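Local coordinates for uncharacterized protein (Staphylococcus aureus subsp. aureus, PDB 3QFK) that is functionally uncharacterized but resembles 5'-nucleotidases, pairing a calcineurin-like phosphoesterase domain that holds zinc and manganese with a 5'-nucleotidase C-terminal domain, at residues Phe73-Pro78 and Tyr384-Thr389; Gln248-Ala253 and Leu425-Gln430; Lys391-Ser396 and Ile472-Tyr477; Tyr434-Gly439 and Val521-Glu526. All coordinates share one frame; numbering follows the deposited sequence.

Contact 1 of 4, residues Phe73-Pro78 and Tyr384-Thr389; sequences FLQGSP and YPFPNT. With AKG (2-oxoglutaric acid), chain D.
Gly76 and Pro385 meet through one water, which donates to both backbone carbonyls: it lies 2.7 Å from Gly76 O and 2.6 Å from Pro385 O. Gln75 NE2 adds a third, weak bond to the same water. The Gln75 side chain leaves with CG anti to the backbone N (chi1 179°), and a bend at its next bond brings NE2 within 3.7 Å of Pro387 CD. A long polar side chain suits this place, touching a proline ring while its NE2 donates weakly to the water. Glycine suits position 76, whose phi of 144° would crowd a side chain against the preceding carbonyl. Beyond the bridge, the Phe386 ring lays one face against C3 of 2-oxoglutaric acid. Asn388 ND2 donates to its O4 at 3.1 Å and also to Tyr384 OH, almost in the amide plane, which fixes the amide's rotation. The contact joins two loops, one leading from strand 64-69 to helix 78-85, the other from helix 377-383 to strand 390-396.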
loop_
_atom_site.group_PDB
_atom_site.type_symbol
_atom_site.label_atom_id
_atom_site.label_comp_id
_atom_site.label_asym_id
_atom_site.label_seq_id
_atom_site.Cartn_x
_atom_site.Cartn_y
_atom_site.Cartn_z
ATOM N N PHE A 73 5.598 -4.907 -5.331
ATOM C CA PHE A 73 7.035 -4.814 -5.536
ATOM C C PHE A 73 7.450 -3.675 -6.476
ATOM O O PHE A 73 8.616 -3.275 -6.503
ATOM C CB PHE A 73 7.576 -6.154 -6.115
ATOM C CG PHE A 73 7.077 -6.476 -7.516
ATOM C CD1 PHE A 73 7.734 -5.974 -8.637
ATOM C CD2 PHE A 73 5.956 -7.257 -7.705
ATOM C CE1 PHE A 73 7.274 -6.265 -9.933
ATOM C CE2 PHE A 73 5.500 -7.567 -8.998
ATOM C CZ PHE A 73 6.159 -7.048 -10.106
ATOM N N LEU A 74 6.500 -3.128 -7.222
ATOM C CA LEU A 74 6.821 -2.154 -8.265
ATOM C C LEU A 74 6.705 -0.674 -7.908
ATOM O O LEU A 74 7.163 0.159 -8.665
ATOM C CB LEU A 74 5.923 -2.474 -9.480
ATOM C CG LEU A 74 6.172 -1.878 -10.852
ATOM C CD1 LEU A 74 7.577 -2.174 -11.335
ATOM C CD2 LEU A 74 5.135 -2.443 -11.855
ATOM N N GLN A 75 6.121 -0.365 -6.755
ATOM C CA GLN A 75 5.904 0.996 -6.305
ATOM C C GLN A 75 6.014 1.109 -4.786
ATOM O O GLN A 75 5.750 0.154 -4.064
ATOM C CB GLN A 75 4.479 1.444 -6.724
ATOM C CG GLN A 75 4.046 2.871 -6.296
ATOM C CD GLN A 75 3.576 2.986 -4.848
ATOM O OE1 GLN A 75 3.212 2.001 -4.221
ATOM N NE2 GLN A 75 3.561 4.198 -4.330
ATOM N N GLY A 76 6.399 2.289 -4.312
ATOM C CA GLY A 76 6.423 2.565 -2.895
ATOM C C GLY A 76 7.539 3.438 -2.386
ATOM O O GLY A 76 7.300 4.444 -1.731
ATOM N N SER A 77 8.771 3.077 -2.708
ATOM C CA SER A 77 9.895 3.790 -2.180
ATOM C C SER A 77 10.312 4.925 -3.069
ATOM O O SER A 77 9.900 4.995 -4.230
ATOM C CB SER A 77 11.080 2.842 -2.053
ATOM O OG SER A 77 11.559 2.529 -3.338
ATOM N N PRO A 78 11.165 5.814 -2.530
ATOM C CA PRO A 78 11.748 6.885 -3.303
ATOM C C PRO A 78 12.572 6.343 -4.481
ATOM O O PRO A 78 12.726 7.032 -5.470
ATOM C CB PRO A 78 12.628 7.613 -2.284
ATOM C CG PRO A 78 11.980 7.295 -0.948
ATOM C CD PRO A 78 11.503 5.916 -1.093
ATOM N N TYR A 384 4.623 13.761 0.250
ATOM C CA TYR A 384 3.610 13.237 -0.673
ATOM C C TYR A 384 4.242 12.078 -1.458
ATOM O O TYR A 384 4.633 12.267 -2.579
ATOM C CB TYR A 384 3.076 14.325 -1.646
ATOM C CG TYR A 384 1.655 14.003 -2.036
ATOM C CD1 TYR A 384 1.370 12.927 -2.856
ATOM C CD2 TYR A 384 0.590 14.721 -1.501
ATOM C CE1 TYR A 384 0.065 12.568 -3.146
ATOM C CE2 TYR A 384 -0.720 14.382 -1.791
ATOM C CZ TYR A 384 -0.982 13.309 -2.609
ATOM O OH TYR A 384 -2.270 12.949 -2.902
ATOM N N PRO A 385 4.293 10.868 -0.871
ATOM C CA PRO A 385 4.939 9.688 -1.469
ATOM C C PRO A 385 4.047 8.772 -2.293
ATOM O O PRO A 385 4.333 7.576 -2.377
ATOM C CB PRO A 385 5.385 8.904 -0.238
ATOM C CG PRO A 385 4.268 9.143 0.741
ATOM C CD PRO A 385 3.729 10.543 0.455
ATOM N N PHE A 386 2.973 9.294 -2.872
ATOM C CA PHE A 386 2.084 8.475 -3.677
ATOM C C PHE A 386 1.937 9.142 -5.017
ATOM O O PHE A 386 1.946 10.369 -5.088
ATOM C CB PHE A 386 0.718 8.319 -3.002
ATOM C CG PHE A 386 0.777 7.609 -1.681
ATOM C CD1 PHE A 386 0.949 6.228 -1.629
ATOM C CD2 PHE A 386 0.662 8.315 -0.490
ATOM C CE1 PHE A 386 1.010 5.556 -0.407
ATOM C CE2 PHE A 386 0.710 7.653 0.743
ATOM C CZ PHE A 386 0.884 6.273 0.786
ATOM N N PRO A 387 1.819 8.346 -6.092
ATOM C CA PRO A 387 1.671 8.976 -7.391
ATOM C C PRO A 387 0.215 9.342 -7.700
ATOM O O PRO A 387 -0.263 9.046 -8.756
ATOM C CB PRO A 387 2.219 7.914 -8.360
ATOM C CG PRO A 387 1.975 6.632 -7.708
ATOM C CD PRO A 387 1.892 6.879 -6.203
ATOM N N ASN A 388 -0.465 10.021 -6.787
ATOM C CA ASN A 388 -1.850 10.400 -7.008
ATOM C C ASN A 388 -1.961 11.671 -7.836
ATOM O O ASN A 388 -1.158 12.580 -7.677
ATOM C CB ASN A 388 -2.557 10.681 -5.677
ATOM C CG ASN A 388 -2.514 9.497 -4.707
ATOM O OD1 ASN A 388 -2.462 8.362 -5.115
ATOM N ND2 ASN A 388 -2.548 9.793 -3.406
ATOM N N THR A 389 -2.963 11.720 -8.709
ATOM C CA THR A 389 -3.284 12.932 -9.448
ATOM C C THR A 389 -4.572 13.446 -8.763
ATOM O O THR A 389 -5.018 12.868 -7.750
ATOM C CB THR A 389 -3.460 12.695 -10.940
ATOM O OG1 THR A 389 -4.535 11.785 -11.154
ATOM C CG2 THR A 389 -2.152 12.138 -11.574
HETATM C C1 AKG D . -1.912 2.576 0.354
HETATM O O1 AKG D . -1.078 2.864 1.237
HETATM O O2 AKG D . -2.216 1.388 0.123
HETATM C C2 AKG D . -2.551 3.634 -0.441
HETATM O O5 AKG D . -3.092 3.316 -1.485
HETATM C C3 AKG D . -2.532 5.090 -0.001
HETATM C C4 AKG D . -3.787 5.862 -0.427
HETATM C C5 AKG D . -3.439 7.085 -1.246
HETATM O O3 AKG D . -3.764 8.218 -0.831
HETATM O O4 AKG D . -2.845 6.923 -2.326
HETATM O O HOH W 1 4.755 5.182 -1.377
#

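Contact 2 of 4, residues Gln248-Ala253 and Leu425-Gln430; sequences QHRQIA and LEPKPQ. With ZN (zinc ion), chain B.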
loop_
_atom_site.group_PDB
_atom_site.type_symbol
_atom_site.label_atom_id
_atom_site.label_comp_id
_atom_site.label_asym_id
_atom_site.label_seq_id
_atom_site.Cartn_x
_atom_site.Cartn_y
_atom_site.Cartn_z
ATOM N N GLN A 248 -1.714 -6.419 3.927
ATOM C CA GLN A 248 -1.980 -5.745 5.186
ATOM C C GLN A 248 -0.731 -5.356 5.945
ATOM O O GLN A 248 -0.833 -4.669 6.953
ATOM C CB GLN A 248 -2.854 -6.625 6.066
ATOM C CG GLN A 248 -4.301 -6.759 5.584
ATOM C CD GLN A 248 -5.085 -7.692 6.487
ATOM O OE1 GLN A 248 -4.590 -8.753 6.871
ATOM N NE2 GLN A 248 -6.293 -7.297 6.847
ATOM N N HIS A 249 0.441 -5.803 5.482
ATOM C CA HIS A 249 1.709 -5.436 6.109
ATOM C C HIS A 249 1.850 -5.955 7.540
ATOM O O HIS A 249 2.581 -5.378 8.340
ATOM C CB HIS A 249 1.861 -3.905 6.107
ATOM C CG HIS A 249 1.950 -3.304 4.742
ATOM N ND1 HIS A 249 2.338 -1.995 4.532
ATOM C CD2 HIS A 249 1.805 -3.856 3.509
ATOM C CE1 HIS A 249 2.339 -1.743 3.231
ATOM N NE2 HIS A 249 2.028 -2.858 2.590
ATOM N N ARG A 250 1.172 -7.041 7.864
ATOM C CA ARG A 250 1.248 -7.615 9.214
ATOM C C ARG A 250 2.306 -8.709 9.244
ATOM O O ARG A 250 2.687 -9.235 8.191
ATOM C CB ARG A 250 -0.099 -8.234 9.578
ATOM C CG ARG A 250 -1.245 -7.247 9.509
ATOM C CD ARG A 250 -2.601 -7.938 9.425
ATOM N NE ARG A 250 -2.996 -8.621 10.649
ATOM C CZ ARG A 250 -4.148 -9.278 10.796
ATOM N NH1 ARG A 250 -5.000 -9.380 9.784
ATOM N NH2 ARG A 250 -4.447 -9.854 11.957
ATOM N N GLN A 251 2.771 -9.029 10.444
ATOM C CA GLN A 251 3.735 -10.107 10.667
ATOM C C GLN A 251 2.963 -11.250 11.310
ATOM O O GLN A 251 2.551 -11.146 12.438
ATOM C CB GLN A 251 4.902 -9.626 11.527
ATOM C CG GLN A 251 5.805 -8.663 10.755
ATOM C CD GLN A 251 7.035 -8.235 11.521
ATOM O OE1 GLN A 251 7.453 -8.885 12.484
ATOM N NE2 GLN A 251 7.643 -7.142 11.079
ATOM N N ILE A 252 2.667 -12.279 10.510
ATOM C CA ILE A 252 1.886 -13.441 10.931
ATOM C C ILE A 252 2.593 -14.703 10.487
ATOM O O ILE A 252 3.059 -14.788 9.352
ATOM C CB ILE A 252 0.486 -13.434 10.270
ATOM C CG1 ILE A 252 -0.353 -12.261 10.800
ATOM C CG2 ILE A 252 -0.263 -14.753 10.548
ATOM C CD1 ILE A 252 -1.688 -12.118 10.137
ATOM N N ALA A 253 2.671 -15.663 11.395
ATOM C CA ALA A 253 3.299 -16.943 11.157
ATOM C C ALA A 253 2.691 -17.875 12.189
ATOM O O ALA A 253 3.127 -17.880 13.324
ATOM C CB ALA A 253 4.781 -16.862 11.356
ATOM N N LEU A 425 -5.864 2.299 13.154
ATOM C CA LEU A 425 -4.510 1.836 13.532
ATOM C C LEU A 425 -4.275 0.323 13.360
ATOM O O LEU A 425 -3.141 -0.117 13.133
ATOM C CB LEU A 425 -4.228 2.185 14.987
ATOM C CG LEU A 425 -4.163 3.659 15.370
ATOM C CD1 LEU A 425 -4.066 3.772 16.870
ATOM C CD2 LEU A 425 -2.984 4.336 14.675
ATOM N N GLU A 426 -5.337 -0.466 13.505
ATOM C CA GLU A 426 -5.240 -1.918 13.415
ATOM C C GLU A 426 -6.224 -2.468 12.390
ATOM O O GLU A 426 -7.299 -1.891 12.192
ATOM C CB GLU A 426 -5.537 -2.554 14.784
ATOM C CG GLU A 426 -4.514 -2.265 15.887
ATOM C CD GLU A 426 -3.181 -2.984 15.682
ATOM O OE1 GLU A 426 -2.947 -3.559 14.589
ATOM O OE2 GLU A 426 -2.364 -2.988 16.633
ATOM N N PRO A 427 -5.849 -3.563 11.704
ATOM C CA PRO A 427 -4.559 -4.264 11.823
ATOM C C PRO A 427 -3.424 -3.585 11.021
ATOM O O PRO A 427 -2.297 -4.082 11.005
ATOM C CB PRO A 427 -4.858 -5.678 11.282
ATOM C CG PRO A 427 -6.238 -5.623 10.650
ATOM C CD PRO A 427 -6.747 -4.212 10.732
ATOM N N LYS A 428 -3.738 -2.482 10.340
ATOM C CA LYS A 428 -2.743 -1.709 9.586
ATOM C C LYS A 428 -3.034 -0.210 9.738
ATOM O O LYS A 428 -4.170 0.201 9.587
ATOM C CB LYS A 428 -2.757 -2.075 8.093
ATOM C CG LYS A 428 -1.783 -1.231 7.266
ATOM C CD LYS A 428 -1.836 -1.532 5.775
ATOM C CE LYS A 428 -0.903 -0.592 5.008
ATOM N NZ LYS A 428 -1.027 -0.710 3.522
ATOM N N PRO A 429 -2.000 0.606 10.027
ATOM C CA PRO A 429 -2.235 2.046 10.132
ATOM C C PRO A 429 -2.736 2.657 8.808
ATOM O O PRO A 429 -2.217 2.344 7.736
ATOM C CB PRO A 429 -0.857 2.618 10.501
ATOM C CG PRO A 429 -0.014 1.443 10.922
ATOM C CD PRO A 429 -0.586 0.239 10.264
ATOM N N GLN A 430 -3.765 3.492 8.886
ATOM C CA GLN A 430 -4.283 4.161 7.697
ATOM C C GLN A 430 -4.533 5.666 7.915
ATOM O O GLN A 430 -5.630 6.178 7.689
ATOM C CB GLN A 430 -5.523 3.438 7.147
ATOM C CG GLN A 430 -6.600 3.155 8.159
ATOM C CD GLN A 430 -7.828 2.472 7.549
ATOM O OE1 GLN A 430 -8.415 2.955 6.568
ATOM N NE2 GLN A 430 -8.243 1.370 8.158
HETATM ZN ZN ZN B . 1.587 -3.080 0.256
HETATM O O HOH W 2 0.544 -0.906 0.316
HETATM O O HOH W 3 -0.699 -3.232 0.815
#
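Lys428 lays its ammonium end over the face of His249, a ring that is itself a zinc ligand. NZ is 3.5 Å from His249 CE1, and CE makes a CH-pi contact at 3.9 Å from the ring centroid, 27° off its normal. The lysine gets there fully stretched: with CG anti to the backbone N (chi1 177°) and every later torsion also near 180°, its methylenes run past the backbone carbonyl of Gln248, CB standing 3.4 Å from Gln248 O. Lysine suits the place: its long aliphatic chain packs along the Gln248 carbonyl and the histidine ring while its charged end comes near the bound 2-oxoglutaric acid. Next to it, Pro427, preceded by a cis peptide bond, sets CB over one face of the Arg250 guanidinium, 3.5 Å from NE, while Ile252 CD1 lies over the opposite face. The flat cation is thus sandwiched between apolar groups. Its rotation is further set by Arg250 NH1, which donates to Gln248 OE1 at 3.0 Å from above the carbonyl plane; the amide's other end, Gln248 NE2, bonds Phe210 O. His249 NE2 binds the zinc ion at 2.4 Å, two waters hold it as well, and Asp27, His29 and Asp72 complete the sphere. Manganese lies close by, sharing Asp72 with the zinc, and the pair forms the dinuclear site characteristic of calcineurin-like phosphoesterases.

Contact 3 of 4, residues Lys391-Ser396 and Ile472-Tyr477; sequences KVLAVS and ICVNNY. With AKG (2-oxoglutaric acid), chain D.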
loop_
_atom_site.group_PDB
_atom_site.type_symbol
_atom_site.label_atom_id
_atom_site.label_comp_id
_atom_site.label_asym_id
_atom_site.label_seq_id
_atom_site.Cartn_x
_atom_site.Cartn_y
_atom_site.Cartn_z
ATOM N N LYS A 391 -8.703 15.396 -8.883
ATOM C CA LYS A 391 -9.965 15.652 -9.546
ATOM C C LYS A 391 -10.806 16.620 -8.737
ATOM O O LYS A 391 -10.797 16.575 -7.510
ATOM C CB LYS A 391 -10.737 14.343 -9.739
ATOM C CG LYS A 391 -10.121 13.438 -10.850
ATOM C CD LYS A 391 -11.005 12.244 -11.173
ATOM C CE LYS A 391 -10.609 11.595 -12.533
ATOM N NZ LYS A 391 -9.138 11.391 -12.625
ATOM N N VAL A 392 -11.521 17.501 -9.435
ATOM C CA VAL A 392 -12.450 18.428 -8.825
ATOM C C VAL A 392 -13.797 17.814 -9.119
ATOM O O VAL A 392 -14.146 17.574 -10.290
ATOM C CB VAL A 392 -12.406 19.836 -9.410
ATOM C CG1 VAL A 392 -13.388 20.743 -8.636
ATOM C CG2 VAL A 392 -11.013 20.408 -9.353
ATOM N N LEU A 393 -14.523 17.510 -8.049
ATOM C CA LEU A 393 -15.816 16.875 -8.121
ATOM C C LEU A 393 -16.915 17.828 -7.687
ATOM O O LEU A 393 -16.707 18.617 -6.789
ATOM C CB LEU A 393 -15.840 15.683 -7.164
ATOM C CG LEU A 393 -14.758 14.603 -7.394
ATOM C CD1 LEU A 393 -14.891 13.485 -6.359
ATOM C CD2 LEU A 393 -14.842 14.056 -8.803
ATOM N N ALA A 394 -18.072 17.734 -8.333
ATOM C CA ALA A 394 -19.251 18.515 -7.957
ATOM C C ALA A 394 -20.062 17.648 -6.984
ATOM O O ALA A 394 -20.485 16.536 -7.338
ATOM C CB ALA A 394 -20.080 18.856 -9.186
ATOM N N VAL A 395 -20.268 18.153 -5.771
ATOM C CA VAL A 395 -20.989 17.432 -4.734
ATOM C C VAL A 395 -21.923 18.375 -4.007
ATOM O O VAL A 395 -21.638 19.565 -3.875
ATOM C CB VAL A 395 -20.024 16.814 -3.683
ATOM C CG1 VAL A 395 -19.066 15.795 -4.355
ATOM C CG2 VAL A 395 -19.221 17.895 -2.972
ATOM N N SER A 396 -23.019 17.839 -3.501
ATOM C CA SER A 396 -23.943 18.644 -2.741
ATOM C C SER A 396 -23.310 18.929 -1.402
ATOM O O SER A 396 -22.330 18.268 -0.994
ATOM C CB SER A 396 -25.250 17.898 -2.521
ATOM O OG SER A 396 -25.064 16.857 -1.581
ATOM N N ILE A 472 -15.128 20.202 -4.975
ATOM C CA ILE A 472 -14.073 19.785 -4.070
ATOM C C ILE A 472 -12.959 19.075 -4.867
ATOM O O ILE A 472 -13.219 18.286 -5.758
ATOM C CB ILE A 472 -14.620 18.899 -2.912
ATOM C CG1 ILE A 472 -13.507 18.538 -1.930
ATOM C CG2 ILE A 472 -15.311 17.635 -3.449
ATOM C CD1 ILE A 472 -14.002 17.767 -0.642
ATOM N N CYS A 473 -11.725 19.426 -4.542
ATOM C CA CYS A 473 -10.565 18.876 -5.159
ATOM C C CYS A 473 -10.052 17.764 -4.262
ATOM O O CYS A 473 -9.663 18.024 -3.137
ATOM C CB CYS A 473 -9.503 19.965 -5.317
ATOM S SG CYS A 473 -8.001 19.311 -6.051
ATOM N N VAL A 474 -10.092 16.522 -4.747
ATOM C CA VAL A 474 -9.605 15.377 -3.980
ATOM C C VAL A 474 -8.600 14.627 -4.816
ATOM O O VAL A 474 -8.544 14.847 -6.032
ATOM C CB VAL A 474 -10.742 14.411 -3.650
ATOM C CG1 VAL A 474 -11.889 15.174 -3.015
ATOM C CG2 VAL A 474 -11.220 13.690 -4.914
ATOM N N ASN A 475 -7.812 13.747 -4.200
ATOM C CA ASN A 475 -6.865 12.925 -4.987
ATOM C C ASN A 475 -7.641 11.810 -5.733
ATOM O O ASN A 475 -8.783 11.522 -5.381
ATOM C CB ASN A 475 -5.697 12.410 -4.145
ATOM C CG ASN A 475 -6.098 11.323 -3.160
ATOM O OD1 ASN A 475 -6.848 10.421 -3.491
ATOM N ND2 ASN A 475 -5.552 11.388 -1.948
ATOM N N ASN A 476 -7.025 11.188 -6.743
ATOM C CA ASN A 476 -7.717 10.199 -7.565
ATOM C C ASN A 476 -8.127 8.969 -6.776
ATOM O O ASN A 476 -9.146 8.348 -7.078
ATOM C CB ASN A 476 -6.892 9.786 -8.787
ATOM C CG ASN A 476 -5.668 8.979 -8.410
ATOM O OD1 ASN A 476 -4.670 9.519 -7.917
ATOM N ND2 ASN A 476 -5.740 7.668 -8.637
ATOM N N TYR A 477 -7.354 8.636 -5.748
ATOM C CA TYR A 477 -7.685 7.500 -4.882
ATOM C C TYR A 477 -9.051 7.767 -4.248
ATOM O O TYR A 477 -9.949 6.923 -4.288
ATOM C CB TYR A 477 -6.596 7.329 -3.818
ATOM C CG TYR A 477 -6.769 6.177 -2.863
ATOM C CD1 TYR A 477 -6.258 4.911 -3.171
ATOM C CD2 TYR A 477 -7.322 6.372 -1.613
ATOM C CE1 TYR A 477 -6.367 3.849 -2.267
ATOM C CE2 TYR A 477 -7.436 5.316 -0.704
ATOM C CZ TYR A 477 -6.959 4.060 -1.049
ATOM O OH TYR A 477 -7.051 3.029 -0.153
HETATM C C1 AKG D . -1.912 2.576 0.354
HETATM O O1 AKG D . -1.078 2.864 1.237
HETATM O O2 AKG D . -2.216 1.388 0.123
HETATM C C2 AKG D . -2.551 3.634 -0.441
HETATM O O5 AKG D . -3.092 3.316 -1.485
HETATM C C3 AKG D . -2.532 5.090 -0.001
HETATM C C4 AKG D . -3.787 5.862 -0.427
HETATM C C5 AKG D . -3.439 7.085 -1.246
HETATM O O3 AKG D . -3.764 8.218 -0.831
HETATM O O4 AKG D . -2.845 6.923 -2.326
#
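Leu393 and Ile472 exchange two backbone hydrogen bonds, N of Leu393 to O of Ile472 at 2.7 Å and N of Ile472 to O of Leu393 at 2.9 Å. Lys391 and Val474 form a second such pair. Between them Val392 faces Cys473 as a non-hydrogen-bonded antiparallel pair, where Val392 CA comes within 3.2 Å of Ile472 O in a CA-H...O contact. On the Leu393 face, CD1 of Leu393 meets CG2 of Val474 at 4.0 Å, and Val395 CG2 touches Ile472 CG2. Beta-branched Val and Ile suit the extended backbone, and Leu393 adds apolar bulk to the buried layer. Strands 359-363 and 493-497 flank the pair in the sheet. At the end of strand 469-475, Asn475 caps the following helix through Arg478 N. Tyr477 CG, anti to the backbone N (chi1 -179°), puts the ring beside 2-oxoglutaric acid, whose C4 lies over the centre of one face, 3.5 Å above its plane. The paired strands probably help to hold the strand end, and with it the pocket residues Asn475 and Tyr477, in place.

Contact 4 of 4, residues Tyr434-Gly439 and Val521-Glu526; sequences YDIYGG and VDFKVE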
loop_
_atom_site.group_PDB
_atom_site.type_symbol
_atom_site.label_atom_id
_atom_site.label_comp_id
_atom_site.label_asym_id
_atom_site.label_seq_id
_atom_site.Cartn_x
_atom_site.Cartn_y
_atom_site.Cartn_z
ATOM N N TYR A 434 -7.468 9.868 6.692
ATOM C CA TYR A 434 -7.994 11.012 7.418
ATOM C C TYR A 434 -7.653 12.246 6.597
ATOM O O TYR A 434 -6.484 12.530 6.346
ATOM C CB TYR A 434 -7.389 11.151 8.806
ATOM C CG TYR A 434 -7.759 12.456 9.465
ATOM C CD1 TYR A 434 -9.061 12.718 9.855
ATOM C CD2 TYR A 434 -6.802 13.428 9.701
ATOM C CE1 TYR A 434 -9.397 13.897 10.442
ATOM C CE2 TYR A 434 -7.117 14.598 10.303
ATOM C CZ TYR A 434 -8.413 14.830 10.685
ATOM O OH TYR A 434 -8.719 16.003 11.296
ATOM N N ASP A 435 -8.671 12.972 6.169
ATOM C CA ASP A 435 -8.472 14.164 5.363
ATOM C C ASP A 435 -8.700 15.424 6.198
ATOM O O ASP A 435 -9.568 15.468 7.070
ATOM C CB ASP A 435 -9.461 14.185 4.189
ATOM C CG ASP A 435 -9.060 13.250 3.050
ATOM O OD1 ASP A 435 -7.914 12.771 3.021
ATOM O OD2 ASP A 435 -9.910 12.990 2.181
ATOM N N ILE A 436 -7.894 16.429 5.901
ATOM C CA ILE A 436 -7.977 17.741 6.488
ATOM C C ILE A 436 -8.498 18.573 5.349
ATOM O O ILE A 436 -7.910 18.559 4.257
ATOM C CB ILE A 436 -6.590 18.231 6.916
ATOM C CG1 ILE A 436 -6.056 17.297 8.012
ATOM C CG2 ILE A 436 -6.662 19.697 7.399
ATOM C CD1 ILE A 436 -4.620 17.507 8.366
ATOM N N TYR A 437 -9.590 19.299 5.589
ATOM C CA TYR A 437 -10.227 20.110 4.565
ATOM C C TYR A 437 -9.909 21.598 4.659
ATOM O O TYR A 437 -9.840 22.170 5.750
ATOM C CB TYR A 437 -11.752 19.935 4.606
ATOM C CG TYR A 437 -12.194 18.500 4.461
ATOM C CD1 TYR A 437 -12.676 17.999 3.235
ATOM C CD2 TYR A 437 -12.090 17.615 5.549
ATOM C CE1 TYR A 437 -13.060 16.657 3.108
ATOM C CE2 TYR A 437 -12.484 16.298 5.437
ATOM C CZ TYR A 437 -12.960 15.814 4.227
ATOM O OH TYR A 437 -13.313 14.479 4.150
ATOM N N GLY A 438 -9.789 22.221 3.493
ATOM C CA GLY A 438 -9.497 23.636 3.372
ATOM C C GLY A 438 -10.574 24.275 2.514
ATOM O O GLY A 438 -11.109 23.639 1.602
ATOM N N GLY A 439 -10.889 25.534 2.797
ATOM C CA GLY A 439 -11.927 26.246 2.054
ATOM C C GLY A 439 -13.251 26.126 2.806
ATOM O O GLY A 439 -14.203 26.800 2.494
ATOM N N VAL A 521 -7.356 26.512 6.216
ATOM C CA VAL A 521 -7.690 25.396 7.099
ATOM C C VAL A 521 -8.093 26.036 8.414
ATOM O O VAL A 521 -7.319 26.783 9.013
ATOM C CB VAL A 521 -6.506 24.438 7.293
ATOM C CG1 VAL A 521 -6.848 23.344 8.295
ATOM C CG2 VAL A 521 -6.103 23.810 5.973
ATOM N N ASP A 522 -9.314 25.747 8.846
ATOM C CA ASP A 522 -9.897 26.361 10.031
ATOM C C ASP A 522 -10.925 25.397 10.588
ATOM O O ASP A 522 -12.037 25.316 10.093
ATOM C CB ASP A 522 -10.558 27.675 9.617
ATOM C CG ASP A 522 -11.244 28.388 10.774
ATOM O OD1 ASP A 522 -11.030 28.006 11.950
ATOM O OD2 ASP A 522 -11.994 29.340 10.498
ATOM N N PHE A 523 -10.528 24.632 11.590
ATOM C CA PHE A 523 -11.393 23.627 12.161
ATOM C C PHE A 523 -10.908 23.281 13.539
ATOM O O PHE A 523 -9.838 23.705 13.943
ATOM C CB PHE A 523 -11.375 22.343 11.299
ATOM C CG PHE A 523 -10.091 21.539 11.393
ATOM C CD1 PHE A 523 -10.013 20.431 12.222
ATOM C CD2 PHE A 523 -8.978 21.877 10.639
ATOM C CE1 PHE A 523 -8.816 19.682 12.313
ATOM C CE2 PHE A 523 -7.787 21.132 10.718
ATOM C CZ PHE A 523 -7.714 20.041 11.559
ATOM N N LYS A 524 -11.697 22.503 14.258
ATOM C CA LYS A 524 -11.296 22.086 15.567
ATOM C C LYS A 524 -11.910 20.762 15.874
ATOM O O LYS A 524 -12.965 20.406 15.337
ATOM C CB LYS A 524 -11.641 23.133 16.657
ATOM C CG LYS A 524 -13.065 23.576 16.721
ATOM C CD LYS A 524 -13.286 24.399 17.998
ATOM C CE LYS A 524 -14.624 25.070 18.022
ATOM N NZ LYS A 524 -14.691 26.187 17.033
ATOM N N VAL A 525 -11.208 20.018 16.721
ATOM C CA VAL A 525 -11.618 18.698 17.119
ATOM C C VAL A 525 -11.677 18.673 18.627
ATOM O O VAL A 525 -10.738 19.076 19.290
ATOM C CB VAL A 525 -10.614 17.617 16.630
ATOM C CG1 VAL A 525 -11.070 16.217 17.055
ATOM C CG2 VAL A 525 -10.441 17.687 15.136
ATOM N N GLU A 526 -12.789 18.214 19.167
ATOM C CA GLU A 526 -12.964 18.131 20.602
ATOM C C GLU A 526 -13.972 17.037 20.937
ATOM O O GLU A 526 -14.539 16.441 20.049
ATOM C CB GLU A 526 -13.464 19.476 21.128
ATOM C CG GLU A 526 -14.675 20.040 20.372
ATOM C CD GLU A 526 -15.215 21.357 20.971
ATOM O OE1 GLU A 526 -15.355 21.465 22.220
ATOM O OE2 GLU A 526 -15.566 22.265 20.180
HETATM O O HOH W 4 -10.823 23.692 7.607
#
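Ile436 CG2 is wedged between two side chains of segment 521-526, 3.8 Å from Val521 CG1 and 3.8 Å from Phe523 CE2. Its CG2 methyl lies anti to the backbone N (chi1 -63° for the other branch), which turns it toward Val521 and Phe523. Tyr434 and Phe523 reach toward each other from opposite directions, Tyr434 OH 3.8 Å from Phe523 CE1. Tyrosine suits the place, its ring packing while its hydroxyl bonds to Arg337 O. Phe523 suits the middle, broad enough to meet both neighbours, and its ring also lies nearly parallel to that of Tyr442. Toward Asp522, an exposed residue whose carboxylate suits a watery surface, packing gives way to a water: it accepts from Asp522 N at 2.8 Å and lies 2.6 Å from Tyr437 O, to which it can donate. No direct hydrogen bond joins the two segments. They are edge strands of two different sheets, 435-438 of a five-stranded one and 522-526 of a three-stranded one, facing each other across a hydrophobic interface within the C-terminal part.

In the fold
Contacts 1 and 2 are surface contacts that tie the calcineurin-like part to the C-terminal part near the bound groups, whereas contacts 3 and 4 are buried within the C-terminal part. Their chemistry follows: a bridging water and an asparagine amide bonded to the ligand in contact 1, a lysine over a metal-bound histidine in contact 2, sheet hydrogen bonds in contact 3, and apolar side chains between sheets in contact 4. Contacts 1 and 3 share 2-oxoglutaric acid and touch directly, Thr389 O lying 2.8 Å from Asn476 N, probably a hydrogen bond. Contacts 3 and 4 reach the same five-stranded sheet, where Ile472 packs on Tyr437.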